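Local coordinates for protein proline dehydrogenase (Bradyrhizobium japonicum USDA 110, PDB 3HAZ) that is a bifunctional flavoenzyme that probably oxidises proline to glutamate in two steps, the first using FAD and the second NAD, at residues L80-L85 and R163-H168; N167-G172 and Y443-S448; F194-E199 and D212-A217; E219-A224 and H273-T278. All coordinates share one frame; numbering follows the deposited sequence.

Contact 1. Residues L80-L85 and R163-H168; sequences LAEALL and RLMGNH
M165 is the side chain on which this helix-helix contact turns, and three residues of 80-85 line one side of it. L85 crosses M165 obliquely, with CD1 3.7 Å from M165 CB, and the same methyl rests against G166 N at 3.6 Å, where G166 adds no side chain. One turn back, A81 CB abuts M165 CG at 3.9 Å. CB and CG of M165 thus do the touching; the bends at chi2 (-52°) and chi3 (-63°) set the thioether end, whose methyl reaches L171. E82 crosses M165 at about a right angle, with CG anti to its own backbone N and OE1 4.0 Å from M165 CB. No direct hydrogen bond joins the two segments. A water takes that role, donating to E82 OE1 at 2.8 Å and to M165 O at 2.9 Å, and so ties a carboxylate to a carbonyl near the end of helix 151-168. The second carboxylate oxygen, E82 OE2, is held by H449 and by a salt bridge to R86; these partners fix the rotation of the group and probably keep it ionised although E82 is buried. The axes of the two helical segments cross at -70° with a closest approach of 9.0 Å, within the region assigned to the DNA-binding domain. A81 and L85 also pack on M162, one turn earlier in helix 151-168, L84 faces F96 and I97 of helix 90-100, and E82 and M165 both touch L171 on strand 170-172.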
loop_
_atom_site.group_PDB
_atom_site.type_symbol
_atom_site.label_atom_id
_atom_site.label_comp_id
_atom_site.label_asym_id
_atom_site.label_seq_id
_atom_site.Cartn_x
_atom_site.Cartn_y
_atom_site.Cartn_z
ATOM N N LEU A 80 33.487 30.684 -22.435
ATOM C CA LEU A 80 33.776 32.063 -22.079
ATOM C C LEU A 80 35.253 32.191 -21.680
ATOM O O LEU A 80 35.924 33.156 -22.042
ATOM C CB LEU A 80 32.869 32.517 -20.933
ATOM C CG LEU A 80 33.125 33.922 -20.389
ATOM C CD1 LEU A 80 33.039 34.960 -21.513
ATOM C CD2 LEU A 80 32.154 34.256 -19.269
ATOM N N ALA A 81 35.754 31.205 -20.937
ATOM C CA ALA A 81 37.155 31.187 -20.519
ATOM C C ALA A 81 38.104 31.253 -21.716
ATOM O O ALA A 81 39.040 32.050 -21.719
ATOM C CB ALA A 81 37.456 29.960 -19.649
ATOM N N GLU A 82 37.860 30.438 -22.742
ATOM C CA GLU A 82 38.749 30.441 -23.909
ATOM C C GLU A 82 38.736 31.788 -24.640
ATOM O O GLU A 82 39.789 32.314 -25.000
ATOM C CB GLU A 82 38.426 29.291 -24.872
ATOM C CG GLU A 82 39.326 29.245 -26.116
ATOM C CD GLU A 82 40.798 29.035 -25.779
ATOM O OE1 GLU A 82 41.100 28.740 -24.608
ATOM O OE2 GLU A 82 41.657 29.155 -26.680
ATOM N N ALA A 83 37.549 32.343 -24.863
ATOM C CA ALA A 83 37.432 33.674 -25.450
ATOM C C ALA A 83 38.245 34.678 -24.644
ATOM O O ALA A 83 38.998 35.465 -25.209
ATOM C CB ALA A 83 35.966 34.110 -25.513
ATOM N N LEU A 84 38.093 34.649 -23.321
ATOM C CA LEU A 84 38.824 35.573 -22.451
ATOM C C LEU A 84 40.344 35.361 -22.487
ATOM O O LEU A 84 41.110 36.316 -22.386
ATOM C CB LEU A 84 38.296 35.504 -21.014
ATOM C CG LEU A 84 36.914 36.141 -20.845
ATOM C CD1 LEU A 84 36.256 35.723 -19.538
ATOM C CD2 LEU A 84 37.014 37.658 -20.943
ATOM N N LEU A 85 40.777 34.114 -22.639
ATOM C CA LEU A 85 42.203 33.818 -22.708
ATOM C C LEU A 85 42.829 34.315 -24.002
ATOM O O LEU A 85 44.043 34.504 -24.082
ATOM C CB LEU A 85 42.458 32.317 -22.575
ATOM C CG LEU A 85 42.338 31.675 -21.195
ATOM C CD1 LEU A 85 42.443 30.157 -21.324
ATOM C CD2 LEU A 85 43.403 32.216 -20.243
ATOM N N ARG A 163 42.086 28.819 -16.054
ATOM C CA ARG A 163 43.298 28.044 -15.812
ATOM C C ARG A 163 43.183 26.629 -16.376
ATOM O O ARG A 163 44.177 26.051 -16.825
ATOM C CB ARG A 163 43.749 28.051 -14.337
ATOM C CG ARG A 163 42.648 28.035 -13.296
ATOM C CD ARG A 163 43.189 28.490 -11.937
ATOM N NE ARG A 163 42.155 28.519 -10.902
ATOM C CZ ARG A 163 41.455 29.602 -10.567
ATOM N NH1 ARG A 163 40.532 29.532 -9.616
ATOM N NH2 ARG A 163 41.676 30.755 -11.183
ATOM N N LEU A 164 41.973 26.078 -16.390
ATOM C CA LEU A 164 41.799 24.743 -16.949
ATOM C C LEU A 164 42.005 24.761 -18.464
ATOM O O LEU A 164 42.713 23.913 -19.016
ATOM C CB LEU A 164 40.427 24.156 -16.575
ATOM C CG LEU A 164 40.232 23.808 -15.094
ATOM C CD1 LEU A 164 38.772 23.509 -14.790
ATOM C CD2 LEU A 164 41.131 22.649 -14.653
ATOM N N MET A 165 41.392 25.734 -19.132
ATOM C CA MET A 165 41.498 25.841 -20.581
ATOM C C MET A 165 42.932 26.135 -20.995
ATOM O O MET A 165 43.415 25.634 -22.010
ATOM C CB MET A 165 40.567 26.942 -21.118
ATOM C CG MET A 165 39.079 26.630 -20.979
ATOM S SD MET A 165 38.686 25.028 -21.682
ATOM C CE MET A 165 39.117 25.300 -23.397
ATOM N N GLY A 166 43.609 26.963 -20.210
ATOM C CA GLY A 166 44.959 27.374 -20.549
ATOM C C GLY A 166 45.976 26.280 -20.266
ATOM O O GLY A 166 46.991 26.176 -20.948
ATOM N N ASN A 167 45.704 25.456 -19.260
ATOM C CA ASN A 167 46.670 24.433 -18.851
ATOM C C ASN A 167 46.472 23.079 -19.515
ATOM O O ASN A 167 47.433 22.346 -19.724
ATOM C CB ASN A 167 46.671 24.263 -17.328
ATOM C CG ASN A 167 47.242 25.470 -16.611
ATOM O OD1 ASN A 167 48.044 26.214 -17.171
ATOM N ND2 ASN A 167 46.827 25.675 -15.368
ATOM N N HIS A 168 45.230 22.751 -19.856
ATOM C CA HIS A 168 44.909 21.387 -20.272
ATOM C C HIS A 168 44.488 21.246 -21.727
ATOM O O HIS A 168 44.238 20.140 -22.202
ATOM C CB HIS A 168 43.860 20.785 -19.338
ATOM C CG HIS A 168 44.307 20.731 -17.911
ATOM N ND1 HIS A 168 43.454 20.938 -16.851
ATOM C CD2 HIS A 168 45.534 20.526 -17.375
ATOM C CE1 HIS A 168 44.132 20.844 -15.720
ATOM N NE2 HIS A 168 45.397 20.602 -16.011
HETATM O O HOH W 1 43.567 27.539 -24.141
#

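Contact 2. Residues N167-G172 and Y443-S448; sequences NHFVLG and YAPVGS
Strand 170-172 adds a short parallel edge to strand 440-448 of the proline dehydrogenase barrel, joining the chain just after helix 151-168 to the catalytic domain. V170 pairs with V446, L171 with G447 and G172 with S448, the strand axes only 7° from parallel. V170 bonds to the residues flanking its partner: V170 N donates to P445 O at 2.8 Å, and G447 N to V170 O at 3.0 Å, both nearly along the C=O axis. The third bond, G172 N to G447 O, is longer at 3.2 Å and more bent (141° at the hydrogen). Beside the backbone, V170 CB meets V446 CG2 at 3.9 Å, the two valines lying on one face of the sheet. On the approach to the strand, F169 crosses P445 obliquely and sets CD1 3.9 Å from P445 CB; Y455 of helix 452-463 packs against both. P445 CD, bonded to a ring nitrogen with no hydrogen, lies 3.1 Å from H168 O. P445 therefore has no N-H to give H168 O, and no hydrogen bond can form one step before that from V170 N to P445 O, which is consistent with the bonds beginning at V170.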
loop_
_atom_site.group_PDB
_atom_site.type_symbol
_atom_site.label_atom_id
_atom_site.label_comp_id
_atom_site.label_asym_id
_atom_site.label_seq_id
_atom_site.Cartn_x
_atom_site.Cartn_y
_atom_site.Cartn_z
ATOM N N ASN A 167 45.704 25.456 -19.260
ATOM C CA ASN A 167 46.670 24.433 -18.851
ATOM C C ASN A 167 46.472 23.079 -19.515
ATOM O O ASN A 167 47.433 22.346 -19.724
ATOM C CB ASN A 167 46.671 24.263 -17.328
ATOM C CG ASN A 167 47.242 25.470 -16.611
ATOM O OD1 ASN A 167 48.044 26.214 -17.171
ATOM N ND2 ASN A 167 46.827 25.675 -15.368
ATOM N N HIS A 168 45.230 22.751 -19.856
ATOM C CA HIS A 168 44.909 21.387 -20.272
ATOM C C HIS A 168 44.488 21.246 -21.727
ATOM O O HIS A 168 44.238 20.140 -22.202
ATOM C CB HIS A 168 43.860 20.785 -19.338
ATOM C CG HIS A 168 44.307 20.731 -17.911
ATOM N ND1 HIS A 168 43.454 20.938 -16.851
ATOM C CD2 HIS A 168 45.534 20.526 -17.375
ATOM C CE1 HIS A 168 44.132 20.844 -15.720
ATOM N NE2 HIS A 168 45.397 20.602 -16.011
ATOM N N PHE A 169 44.419 22.366 -22.434
ATOM C CA PHE A 169 44.111 22.330 -23.852
ATOM C C PHE A 169 45.184 23.093 -24.608
ATOM O O PHE A 169 45.726 24.065 -24.097
ATOM C CB PHE A 169 42.735 22.941 -24.113
ATOM C CG PHE A 169 41.605 22.158 -23.510
ATOM C CD1 PHE A 169 40.821 21.336 -24.301
ATOM C CD2 PHE A 169 41.335 22.237 -22.158
ATOM C CE1 PHE A 169 39.786 20.603 -23.753
ATOM C CE2 PHE A 169 40.296 21.512 -21.604
ATOM C CZ PHE A 169 39.522 20.689 -22.407
ATOM N N VAL A 170 45.501 22.628 -25.811
ATOM C CA VAL A 170 46.406 23.333 -26.706
ATOM C C VAL A 170 45.592 23.834 -27.904
ATOM O O VAL A 170 45.325 23.083 -28.845
ATOM C CB VAL A 170 47.545 22.414 -27.190
ATOM C CG1 VAL A 170 48.411 23.143 -28.205
ATOM C CG2 VAL A 170 48.390 21.923 -25.998
ATOM N N LEU A 171 45.200 25.104 -27.857
ATOM C CA LEU A 171 44.183 25.637 -28.766
ATOM C C LEU A 171 44.667 26.854 -29.554
ATOM O O LEU A 171 45.539 27.584 -29.102
ATOM C CB LEU A 171 42.947 26.036 -27.961
ATOM C CG LEU A 171 41.851 24.992 -27.711
ATOM C CD1 LEU A 171 42.379 23.574 -27.810
ATOM C CD2 LEU A 171 41.190 25.236 -26.371
ATOM N N GLY A 172 44.074 27.071 -30.722
ATOM C CA GLY A 172 44.347 28.249 -31.524
ATOM C C GLY A 172 43.239 28.462 -32.537
ATOM O O GLY A 172 42.401 27.586 -32.739
ATOM N N TYR A 443 48.415 12.457 -23.127
ATOM C CA TYR A 443 47.939 13.119 -24.334
ATOM C C TYR A 443 47.399 14.495 -23.997
ATOM O O TYR A 443 46.733 14.685 -22.972
ATOM C CB TYR A 443 46.807 12.334 -24.998
ATOM C CG TYR A 443 47.195 11.076 -25.737
ATOM C CD1 TYR A 443 47.358 11.080 -27.116
ATOM C CD2 TYR A 443 47.331 9.867 -25.062
ATOM C CE1 TYR A 443 47.679 9.915 -27.804
ATOM C CE2 TYR A 443 47.643 8.696 -25.739
ATOM C CZ TYR A 443 47.820 8.727 -27.106
ATOM O OH TYR A 443 48.139 7.565 -27.773
ATOM N N ALA A 444 47.668 15.443 -24.886
ATOM C CA ALA A 444 47.098 16.778 -24.788
ATOM C C ALA A 444 46.093 16.988 -25.913
ATOM O O ALA A 444 46.351 16.620 -27.065
ATOM C CB ALA A 444 48.212 17.839 -24.853
ATOM N N PRO A 445 44.929 17.564 -25.591
ATOM C CA PRO A 445 43.988 17.906 -26.659
ATOM C C PRO A 445 44.584 19.042 -27.473
ATOM O O PRO A 445 45.008 20.045 -26.890
ATOM C CB PRO A 445 42.748 18.391 -25.897
ATOM C CG PRO A 445 42.913 17.840 -24.497
ATOM C CD PRO A 445 44.386 17.860 -24.257
ATOM N N VAL A 446 44.642 18.873 -28.790
ATOM C CA VAL A 446 45.288 19.848 -29.661
ATOM C C VAL A 446 44.401 20.143 -30.852
ATOM O O VAL A 446 44.032 19.224 -31.578
ATOM C CB VAL A 446 46.631 19.317 -30.216
ATOM C CG1 VAL A 446 47.249 20.335 -31.183
ATOM C CG2 VAL A 446 47.600 18.958 -29.085
ATOM N N GLY A 447 44.067 21.415 -31.067
ATOM C CA GLY A 447 43.359 21.798 -32.274
ATOM C C GLY A 447 42.856 23.229 -32.377
ATOM O O GLY A 447 43.223 24.100 -31.594
ATOM N N SER A 448 41.990 23.459 -33.362
ATOM C CA SER A 448 41.397 24.773 -33.606
ATOM C C SER A 448 40.131 25.025 -32.785
ATOM O O SER A 448 39.429 24.086 -32.402
ATOM C CB SER A 448 41.072 24.920 -35.091
ATOM O OG SER A 448 42.253 24.821 -35.856
#

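Contact 3. Residues F194-E199 and D212-A217; sequences FDMLGE and DAYASA
Apolar packing makes up the direct contact. M196 slides past Y214 in the opposite direction, its CB only 3.4 Å from Y214 CE1 and its CG 3.7 Å from Y214 CD1, so the methionine touches the ring at its edge. Bends at chi2 and chi3 of M196 then turn the thioether along the helix, where SD lies 3.7 Å from A217 CB and CE is close to the same methyl. A217 CB also meets F194 at the ring edge, 4.0 Å from CD2, and thus touches both side chains that strand 193-196 directs at the helix. Polar contact between the segments runs through one water. It shares its protons among several acceptors, lying 2.8 Å from M196 O, 2.7 Å from G198 O and 2.6 Å from Y214 OH, and gathers the turn after the strand around the phenol, while Y214 OH is also bonded to K239 N just after strand 235-238. A phenylalanine at Y214 would lose the hydroxyl that meets both the water and K239 N, and would probably loosen this turn. Strand segment and helix segment run nearly antiparallel, at 171°, with F194 and M196 facing helix 204-223 and I236 of strand 235-238 packing on M196 and A217, as expected of a beta-alpha-beta unit in a TIM barrel.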
loop_
_atom_site.group_PDB
_atom_site.type_symbol
_atom_site.label_atom_id
_atom_site.label_comp_id
_atom_site.label_asym_id
_atom_site.label_seq_id
_atom_site.Cartn_x
_atom_site.Cartn_y
_atom_site.Cartn_z
ATOM N N PHE A 194 49.512 13.831 -28.914
ATOM C CA PHE A 194 48.462 14.738 -29.361
ATOM C C PHE A 194 47.150 14.001 -29.557
ATOM O O PHE A 194 47.049 13.101 -30.393
ATOM C CB PHE A 194 48.848 15.408 -30.690
ATOM C CG PHE A 194 49.962 16.427 -30.582
ATOM C CD1 PHE A 194 50.691 16.582 -29.407
ATOM C CD2 PHE A 194 50.301 17.210 -31.682
ATOM C CE1 PHE A 194 51.730 17.518 -29.324
ATOM C CE2 PHE A 194 51.343 18.137 -31.611
ATOM C CZ PHE A 194 52.053 18.291 -30.424
ATOM N N ASP A 195 46.152 14.393 -28.781
ATOM C CA ASP A 195 44.778 13.981 -29.018
ATOM C C ASP A 195 44.137 15.092 -29.844
ATOM O O ASP A 195 43.700 16.112 -29.310
ATOM C CB ASP A 195 44.049 13.790 -27.687
ATOM C CG ASP A 195 42.613 13.323 -27.858
ATOM O OD1 ASP A 195 42.274 12.785 -28.935
ATOM O OD2 ASP A 195 41.824 13.488 -26.903
ATOM N N MET A 196 44.114 14.909 -31.158
ATOM C CA MET A 196 43.637 15.956 -32.053
ATOM C C MET A 196 42.126 16.172 -31.931
ATOM O O MET A 196 41.341 15.221 -31.920
ATOM C CB MET A 196 44.034 15.637 -33.497
ATOM C CG MET A 196 45.521 15.284 -33.667
ATOM S SD MET A 196 46.644 16.667 -33.342
ATOM C CE MET A 196 45.909 17.900 -34.424
ATOM N N LEU A 197 41.720 17.434 -31.850
ATOM C CA LEU A 197 40.309 17.781 -31.656
ATOM C C LEU A 197 39.332 17.266 -32.724
ATOM O O LEU A 197 38.186 16.924 -32.420
ATOM C CB LEU A 197 40.163 19.298 -31.543
ATOM C CG LEU A 197 40.107 19.872 -30.130
ATOM C CD1 LEU A 197 41.059 19.139 -29.219
ATOM C CD2 LEU A 197 40.403 21.370 -30.155
ATOM N N GLY A 198 39.772 17.224 -33.971
ATOM C CA GLY A 198 38.851 16.988 -35.073
ATOM C C GLY A 198 38.017 15.718 -35.048
ATOM O O GLY A 198 38.491 14.648 -34.657
ATOM N N GLU A 199 36.761 15.844 -35.474
ATOM C CA GLU A 199 35.887 14.692 -35.674
ATOM C C GLU A 199 34.759 15.024 -36.660
ATOM O O GLU A 199 34.409 16.193 -36.849
ATOM C CB GLU A 199 35.282 14.235 -34.346
ATOM C CG GLU A 199 34.081 15.053 -33.909
ATOM C CD GLU A 199 33.417 14.502 -32.656
ATOM O OE1 GLU A 199 34.127 13.914 -31.812
ATOM O OE2 GLU A 199 32.184 14.662 -32.515
ATOM N N ASP A 212 45.134 17.969 -43.340
ATOM C CA ASP A 212 46.246 18.916 -43.273
ATOM C C ASP A 212 46.687 19.168 -41.833
ATOM O O ASP A 212 47.881 19.218 -41.544
ATOM C CB ASP A 212 45.872 20.240 -43.948
ATOM C CG ASP A 212 45.686 20.101 -45.450
ATOM O OD1 ASP A 212 46.145 19.092 -46.025
ATOM O OD2 ASP A 212 45.078 21.005 -46.057
ATOM N N ALA A 213 45.725 19.328 -40.932
ATOM C CA ALA A 213 46.045 19.532 -39.518
ATOM C C ALA A 213 46.839 18.359 -38.937
ATOM O O ALA A 213 47.842 18.562 -38.240
ATOM C CB ALA A 213 44.773 19.789 -38.699
ATOM N N TYR A 214 46.392 17.137 -39.217
ATOM C CA TYR A 214 47.127 15.954 -38.772
ATOM C C TYR A 214 48.540 15.965 -39.351
ATOM O O TYR A 214 49.510 15.714 -38.642
ATOM C CB TYR A 214 46.442 14.663 -39.227
ATOM C CG TYR A 214 45.126 14.328 -38.553
ATOM C CD1 TYR A 214 44.972 14.429 -37.175
ATOM C CD2 TYR A 214 44.047 13.857 -39.302
ATOM C CE1 TYR A 214 43.757 14.100 -36.561
ATOM C CE2 TYR A 214 42.838 13.524 -38.704
ATOM C CZ TYR A 214 42.696 13.651 -37.336
ATOM O OH TYR A 214 41.499 13.315 -36.750
ATOM N N ALA A 215 48.631 16.224 -40.656
ATOM C CA ALA A 215 49.912 16.249 -41.349
ATOM C C ALA A 215 50.830 17.257 -40.685
ATOM O O ALA A 215 51.988 16.961 -40.409
ATOM C CB ALA A 215 49.719 16.585 -42.827
ATOM N N SER A 216 50.298 18.447 -40.418
ATOM C CA SER A 216 51.057 19.488 -39.732
ATOM C C SER A 216 51.456 19.067 -38.318
ATOM O O SER A 216 52.568 19.360 -37.873
ATOM C CB SER A 216 50.270 20.806 -39.685
ATOM O OG SER A 216 50.130 21.377 -40.978
ATOM N N ALA A 217 50.555 18.385 -37.610
ATOM C CA ALA A 217 50.835 17.964 -36.234
ATOM C C ALA A 217 51.966 16.932 -36.200
ATOM O O ALA A 217 52.857 16.982 -35.350
ATOM C CB ALA A 217 49.559 17.396 -35.566
HETATM O O HOH W 2 41.026 13.734 -34.259
#

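Contact 4. Residues E219-A224 and H273-T278; sequences ETIGKA and HDLNFT
In the TIM barrel of the proline dehydrogenase domain, the last turn of helix 204-223 packs here on the loop between helix 252-272 and strand 276-279. That loop opens with a Schellman motif in which D274, at positive phi, ends the preceding helix and L275 N bonds to A270 O. The close-packed part joins an apolar pair, I221 and L275, to a CH-pi contact. I221 CG2 rests on both methyls of L275, 3.7 Å from CD2, with P234 and I236 also against I221. Beside it, G222 CA lies over one face of the H273 ring, 3.6 Å from the centroid and 16° off the normal. Toward the solvent side, the contact thins to a single polar bond made by E219, itself partly exposed. E219 folds back at chi2 (-46°) so that OE1 accepts from H273 NE2 at 2.9 Å, almost straight at 175°. The acceptor lies in the plane of the imidazole, whereas the N-H arrives from above the carboxylate plane. This nearby negative charge would probably favour a protonated histidine. An alanine at H273 would probably weaken the join between helix end and loop, losing both the carboxylate bond and the ring beneath G222. How tight that CH-pi contact is appears from the fact that a beta carbon on G222 would lie just 2.2 Å from H273 CD2.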
loop_
_atom_site.group_PDB
_atom_site.type_symbol
_atom_site.label_atom_id
_atom_site.label_comp_id
_atom_site.label_asym_id
_atom_site.label_seq_id
_atom_site.Cartn_x
_atom_site.Cartn_y
_atom_site.Cartn_z
ATOM N N GLU A 219 54.424 16.622 -38.320
ATOM C CA GLU A 219 55.699 17.315 -38.505
ATOM C C GLU A 219 56.162 18.014 -37.225
ATOM O O GLU A 219 57.329 17.905 -36.833
ATOM C CB GLU A 219 55.635 18.299 -39.673
ATOM C CG GLU A 219 55.438 17.615 -41.007
ATOM C CD GLU A 219 56.365 16.422 -41.184
ATOM O OE1 GLU A 219 57.597 16.594 -41.043
ATOM O OE2 GLU A 219 55.865 15.315 -41.473
ATOM N N THR A 220 55.249 18.718 -36.564
ATOM C CA THR A 220 55.582 19.377 -35.303
ATOM C C THR A 220 56.080 18.373 -34.267
ATOM O O THR A 220 57.148 18.551 -33.677
ATOM C CB THR A 220 54.379 20.144 -34.725
ATOM O OG1 THR A 220 54.020 21.200 -35.621
ATOM C CG2 THR A 220 54.719 20.733 -33.349
ATOM N N ILE A 221 55.293 17.325 -34.043
ATOM C CA ILE A 221 55.656 16.275 -33.096
ATOM C C ILE A 221 56.984 15.653 -33.491
ATOM O O ILE A 221 57.845 15.408 -32.640
ATOM C CB ILE A 221 54.597 15.155 -33.057
ATOM C CG1 ILE A 221 53.342 15.622 -32.329
ATOM C CG2 ILE A 221 55.149 13.915 -32.380
ATOM C CD1 ILE A 221 52.168 14.675 -32.510
ATOM N N GLY A 222 57.133 15.403 -34.791
ATOM C CA GLY A 222 58.321 14.777 -35.344
ATOM C C GLY A 222 59.599 15.521 -35.010
ATOM O O GLY A 222 60.544 14.943 -34.471
ATOM N N LYS A 223 59.626 16.810 -35.323
ATOM C CA LYS A 223 60.815 17.623 -35.108
ATOM C C LYS A 223 61.192 17.736 -33.630
ATOM O O LYS A 223 62.293 18.167 -33.296
ATOM C CB LYS A 223 60.630 19.012 -35.725
ATOM C CG LYS A 223 60.330 18.982 -37.220
ATOM C CD LYS A 223 60.459 20.364 -37.847
ATOM C CE LYS A 223 59.562 21.379 -37.157
ATOM N NZ LYS A 223 59.646 22.719 -37.800
ATOM N N ALA A 224 60.277 17.343 -32.750
ATOM C CA ALA A 224 60.541 17.358 -31.318
ATOM C C ALA A 224 60.265 15.992 -30.680
ATOM O O ALA A 224 59.601 15.904 -29.651
ATOM C CB ALA A 224 59.702 18.440 -30.647
ATOM N N HIS A 273 58.746 9.711 -39.032
ATOM C CA HIS A 273 59.281 10.214 -37.768
ATOM C C HIS A 273 59.265 9.127 -36.706
ATOM O O HIS A 273 59.533 9.394 -35.531
ATOM C CB HIS A 273 58.501 11.434 -37.269
ATOM C CG HIS A 273 58.735 12.670 -38.079
ATOM N ND1 HIS A 273 59.994 13.180 -38.309
ATOM C CD2 HIS A 273 57.869 13.497 -38.711
ATOM C CE1 HIS A 273 59.896 14.270 -39.051
ATOM N NE2 HIS A 273 58.617 14.482 -39.311
ATOM N N ASP A 274 58.941 7.908 -37.130
ATOM C CA ASP A 274 58.866 6.755 -36.237
ATOM C C ASP A 274 57.974 7.036 -35.035
ATOM O O ASP A 274 58.371 6.805 -33.895
ATOM C CB ASP A 274 60.263 6.347 -35.765
ATOM C CG ASP A 274 60.293 4.950 -35.171
ATOM O OD1 ASP A 274 59.459 4.116 -35.580
ATOM O OD2 ASP A 274 61.144 4.688 -34.296
ATOM N N LEU A 275 56.767 7.532 -35.297
ATOM C CA LEU A 275 55.828 7.894 -34.238
ATOM C C LEU A 275 54.826 6.780 -33.945
ATOM O O LEU A 275 54.641 5.870 -34.745
ATOM C CB LEU A 275 55.063 9.171 -34.616
ATOM C CG LEU A 275 55.871 10.443 -34.914
ATOM C CD1 LEU A 275 54.918 11.561 -35.335
ATOM C CD2 LEU A 275 56.719 10.864 -33.711
ATOM N N ASN A 276 54.194 6.858 -32.782
ATOM C CA ASN A 276 53.012 6.066 -32.497
ATOM C C ASN A 276 51.830 6.733 -33.217
ATOM O O ASN A 276 51.603 7.936 -33.069
ATOM C CB ASN A 276 52.782 6.025 -30.982
ATOM C CG ASN A 276 51.560 5.183 -30.583
ATOM O OD1 ASN A 276 50.951 5.422 -29.541
ATOM N ND2 ASN A 276 51.205 4.203 -31.410
ATOM N N PHE A 277 51.093 5.957 -34.003
ATOM C CA PHE A 277 49.982 6.474 -34.797
ATOM C C PHE A 277 48.713 5.676 -34.470
ATOM O O PHE A 277 48.604 4.506 -34.831
ATOM C CB PHE A 277 50.339 6.362 -36.287
ATOM C CG PHE A 277 49.325 6.970 -37.212
ATOM C CD1 PHE A 277 49.375 8.324 -37.528
ATOM C CD2 PHE A 277 48.338 6.188 -37.785
ATOM C CE1 PHE A 277 48.444 8.889 -38.384
ATOM C CE2 PHE A 277 47.398 6.743 -38.651
ATOM C CZ PHE A 277 47.451 8.094 -38.951
ATOM N N THR A 278 47.759 6.306 -33.784
ATOM C CA THR A 278 46.597 5.581 -33.268
ATOM C C THR A 278 45.288 6.047 -33.896
ATOM O O THR A 278 44.959 7.232 -33.851
ATOM C CB THR A 278 46.476 5.715 -31.725
ATOM O OG1 THR A 278 47.748 5.477 -31.116
ATOM C CG2 THR A 278 45.460 4.712 -31.172
#

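In the fold
The contacts lead in space from the helical N-terminal region into the FAD-binding barrel; along the chain, contacts 3 and 4 lie inside the loop closed by contact 2. Contacts 1 and 2 share the end of helix 151-168 and meet where M165 CE lies 3.6 Å from L171 CD2. Contacts 2 and 3 are neighbours in the sheet: A444 O and V446 O probably accept from D195 N (2.8 Å) and L197 N (2.9 Å), closing the barrel between strands 440-448 and 193-196. Contacts 3 and 4 both use helix 204-223, joined by F194 CD2 and I221 CD1 at 3.3 Å. Y443 of contact 2 touches FAD, while the side chains of Y214 (contact 3) and I221 (contact 4) lie about 10 and 13 Å from it.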